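Local coordinates for protein rhodopsin (Rubrobacter xylanophilus, PDB 6KFQ) that binds retinal within a bundle of transmembrane helices and works as a highly thermostable, probably light-driven, proton pump, at residues A[79-82]-A[83-86]. Sequence-based numbering, arbitrary orientation.
Sequences TPLL and LLDL. With RET (retinal), chain R.
Four successive backbone hydrogen bonds tie residues 79-82 to 83-86 within helix 70-90, one of the membrane-spanning helices of the microbial rhodopsin fold. The shortest runs from Leu-84 N to Pro-80 O, 2.7 Å; Leu-83 N reaches Thr-79 O at 3.0 Å and Asp-85 N reaches Leu-81 O at 2.9 Å, both nearly straight, and Leu-86 N to Leu-82 O completes the ladder. Pro-80 has no N-H to give to the preceding turn, and the helix kinks there, yet its carbonyl still accepts from Leu-84 N, in a somewhat bent bond. Thr-79 suits the buried turn beside the chromophore because its two branches differ: chi1 of 53° folds OG1 back over the helix backbone to bond with Trp-75 O and Asp-108 OD1, whereas CG2 presses on the polyene, 3.4 Å from retinal C13. One turn on, Leu-82 offers an apolar branch, CD1 standing 4.0 Å from retinal methyl C20. Buried Asp-85 OD2 is hydrogen-bonded to Thr-38 OG1, a polar link to helix 32-53. Leu-83 CG, anti to its own carbonyl carbon (chi1 -60°), is carried back to 3.2 Å from Thr-79 O, ahead of that oxygen. Leucine suits these buried sites: Leu-83 packs on Trp-175, Leu-86 on Leu-167 of the same helix 158-184 and on Phe-212 of helix 194-218. On the partly exposed side, Leu-81 and Leu-84 meet loosely, CD2 to CD2 at 4.4 Å.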
ATOM      1  N   THR A  79       3.407   2.119  -0.714  1.00 20.86           N
ATOM      2  CA  THR A  79       3.377   1.299   0.496  1.00 22.86           C
ATOM      3  C   THR A  79       4.254   1.905   1.598  1.00 23.33           C
ATOM      4  O   THR A  79       3.883   1.824   2.777  1.00 22.26           O
ATOM      5  CB  THR A  79       3.748  -0.173   0.221  1.00 23.52           C
ATOM      6  OG1 THR A  79       4.993  -0.286  -0.475  1.00 24.17           O
ATOM      7  CG2 THR A  79       2.647  -0.863  -0.600  1.00 24.03           C
ATOM      8  N   PRO A  80       5.387   2.555   1.289  1.00 22.93           N
ATOM      9  CA  PRO A  80       6.060   3.324   2.353  1.00 23.65           C
ATOM     10  C   PRO A  80       5.188   4.424   2.939  1.00 25.61           C
ATOM     11  O   PRO A  80       5.214   4.653   4.159  1.00 24.27           O
ATOM     12  CB  PRO A  80       7.291   3.907   1.644  1.00 25.79           C
ATOM     13  CG  PRO A  80       7.563   2.978   0.546  1.00 28.50           C
ATOM     14  CD  PRO A  80       6.219   2.485   0.072  1.00 23.71           C
ATOM     15  N   LEU A  81       4.433   5.130   2.091  1.00 25.35           N
ATOM     16  CA  LEU A  81       3.571   6.204   2.578  1.00 27.22           C
ATOM     17  C   LEU A  81       2.461   5.660   3.466  1.00 26.90           C
ATOM     18  O   LEU A  81       2.075   6.305   4.450  1.00 28.28           O
ATOM     19  CB  LEU A  81       2.980   6.992   1.402  1.00 24.93           C
ATOM     20  CG  LEU A  81       3.912   7.888   0.586  1.00 31.22           C
ATOM     21  CD1 LEU A  81       3.204   8.436  -0.647  1.00 33.57           C
ATOM     22  CD2 LEU A  81       4.424   9.036   1.437  1.00 34.80           C
ATOM     23  N   LEU A  82       1.923   4.486   3.133  1.00 23.85           N
ATOM     24  CA  LEU A  82       0.943   3.853   4.014  1.00 25.03           C
ATOM     25  C   LEU A  82       1.567   3.519   5.365  1.00 22.78           C
ATOM     26  O   LEU A  82       0.974   3.764   6.420  1.00 21.03           O
ATOM     27  CB  LEU A  82       0.381   2.588   3.362  1.00 21.74           C
ATOM     28  CG  LEU A  82      -0.623   2.818   2.225  1.00 22.27           C
ATOM     29  CD1 LEU A  82      -0.797   1.550   1.443  1.00 19.63           C
ATOM     30  CD2 LEU A  82      -1.976   3.321   2.748  1.00 21.39           C
ATOM     31  N   LEU A  83       2.767   2.943   5.349  1.00 22.61           N
ATOM     32  CA  LEU A  83       3.453   2.681   6.605  1.00 19.42           C
ATOM     33  C   LEU A  83       3.724   3.978   7.351  1.00 21.24           C
ATOM     34  O   LEU A  83       3.608   4.030   8.579  1.00 23.85           O
ATOM     35  CB  LEU A  83       4.753   1.915   6.337  1.00 21.26           C
ATOM     36  CG  LEU A  83       4.498   0.575   5.652  1.00 21.51           C
ATOM     37  CD1 LEU A  83       5.818  -0.082   5.261  1.00 21.73           C
ATOM     38  CD2 LEU A  83       3.700  -0.328   6.581  1.00 24.98           C
ATOM     39  N   LEU A  84       4.092   5.037   6.625  1.00 23.79           N
ATOM     40  CA  LEU A  84       4.318   6.334   7.252  1.00 25.92           C
ATOM     41  C   LEU A  84       3.060   6.834   7.955  1.00 29.50           C
ATOM     42  O   LEU A  84       3.125   7.305   9.095  1.00 30.14           O
ATOM     43  CB  LEU A  84       4.789   7.344   6.208  1.00 28.37           C
ATOM     44  CG  LEU A  84       5.173   8.716   6.766  1.00 33.06           C
ATOM     45  CD1 LEU A  84       6.204   8.587   7.894  1.00 32.13           C
ATOM     46  CD2 LEU A  84       5.704   9.611   5.650  1.00 35.11           C
ATOM     47  N   ASP A  85       1.908   6.768   7.281  1.00 29.04           N
ATOM     48  CA  ASP A  85       0.647   7.080   7.954  1.00 27.89           C
ATOM     49  C   ASP A  85       0.520   6.312   9.270  1.00 28.42           C
ATOM     50  O   ASP A  85       0.120   6.875  10.296  1.00 27.75           O
ATOM     51  CB  ASP A  85      -0.540   6.747   7.050  1.00 26.73           C
ATOM     52  CG  ASP A  85      -1.004   7.926   6.215  1.00 30.26           C
ATOM     53  OD1 ASP A  85      -0.632   9.077   6.514  1.00 30.97           O
ATOM     54  OD2 ASP A  85      -1.760   7.685   5.249  1.00 29.00           O
ATOM     55  N   LEU A  86       0.856   5.020   9.258  1.00 22.74           N
ATOM     56  CA  LEU A  86       0.711   4.228  10.470  1.00 23.15           C
ATOM     57  C   LEU A  86       1.718   4.659  11.525  1.00 23.71           C
ATOM     58  O   LEU A  86       1.387   4.717  12.714  1.00 24.42           O
ATOM     59  CB  LEU A  86       0.868   2.736  10.157  1.00 19.98           C
ATOM     60  CG  LEU A  86      -0.221   2.052   9.336  1.00 22.93           C
ATOM     61  CD1 LEU A  86       0.147   0.590   9.051  1.00 22.42           C
ATOM     62  CD2 LEU A  86      -1.577   2.147  10.018  1.00 27.11           C
TER
HETATM   63  C1  RET R 317       4.661  -9.161  -3.785  1.00 23.15           C
HETATM   64  C2  RET R 317       5.304 -10.388  -4.446  1.00 24.51           C
HETATM   65  C3  RET R 317       6.480 -10.976  -3.695  1.00 25.96           C
HETATM   66  C4  RET R 317       6.103 -11.325  -2.268  1.00 25.04           C
HETATM   67  C5  RET R 317       5.243 -10.284  -1.587  1.00 26.76           C
HETATM   68  C6  RET R 317       4.668  -9.261  -2.246  1.00 23.58           C
HETATM   69  C7  RET R 317       3.849  -8.306  -1.512  1.00 24.66           C
HETATM   70  C8  RET R 317       3.278  -7.137  -1.912  1.00 24.79           C
HETATM   71  C9  RET R 317       2.459  -6.213  -1.161  1.00 21.35           C
HETATM   72  C10 RET R 317       1.843  -5.216  -1.822  1.00 19.98           C
HETATM   73  C11 RET R 317       0.997  -4.192  -1.280  1.00 20.84           C
HETATM   74  C12 RET R 317       0.487  -3.250  -2.067  1.00 21.47           C
HETATM   75  C13 RET R 317      -0.361  -2.149  -1.672  1.00 20.90           C
HETATM   76  C14 RET R 317      -0.687  -1.217  -2.600  1.00 20.73           C
HETATM   77  C15 RET R 317      -1.479  -0.035  -2.415  1.00 21.73           C
HETATM   78  C16 RET R 317       5.443  -7.925  -4.252  1.00 19.94           C
HETATM   79  C17 RET R 317       3.234  -9.096  -4.362  1.00 21.62           C
HETATM   80  C18 RET R 317       5.263 -10.415  -0.089  1.00 25.32           C
HETATM   81  C19 RET R 317       2.312  -6.420   0.319  1.00 19.24           C
HETATM   82  C20 RET R 317      -0.806  -2.076  -0.239  1.00 17.52           C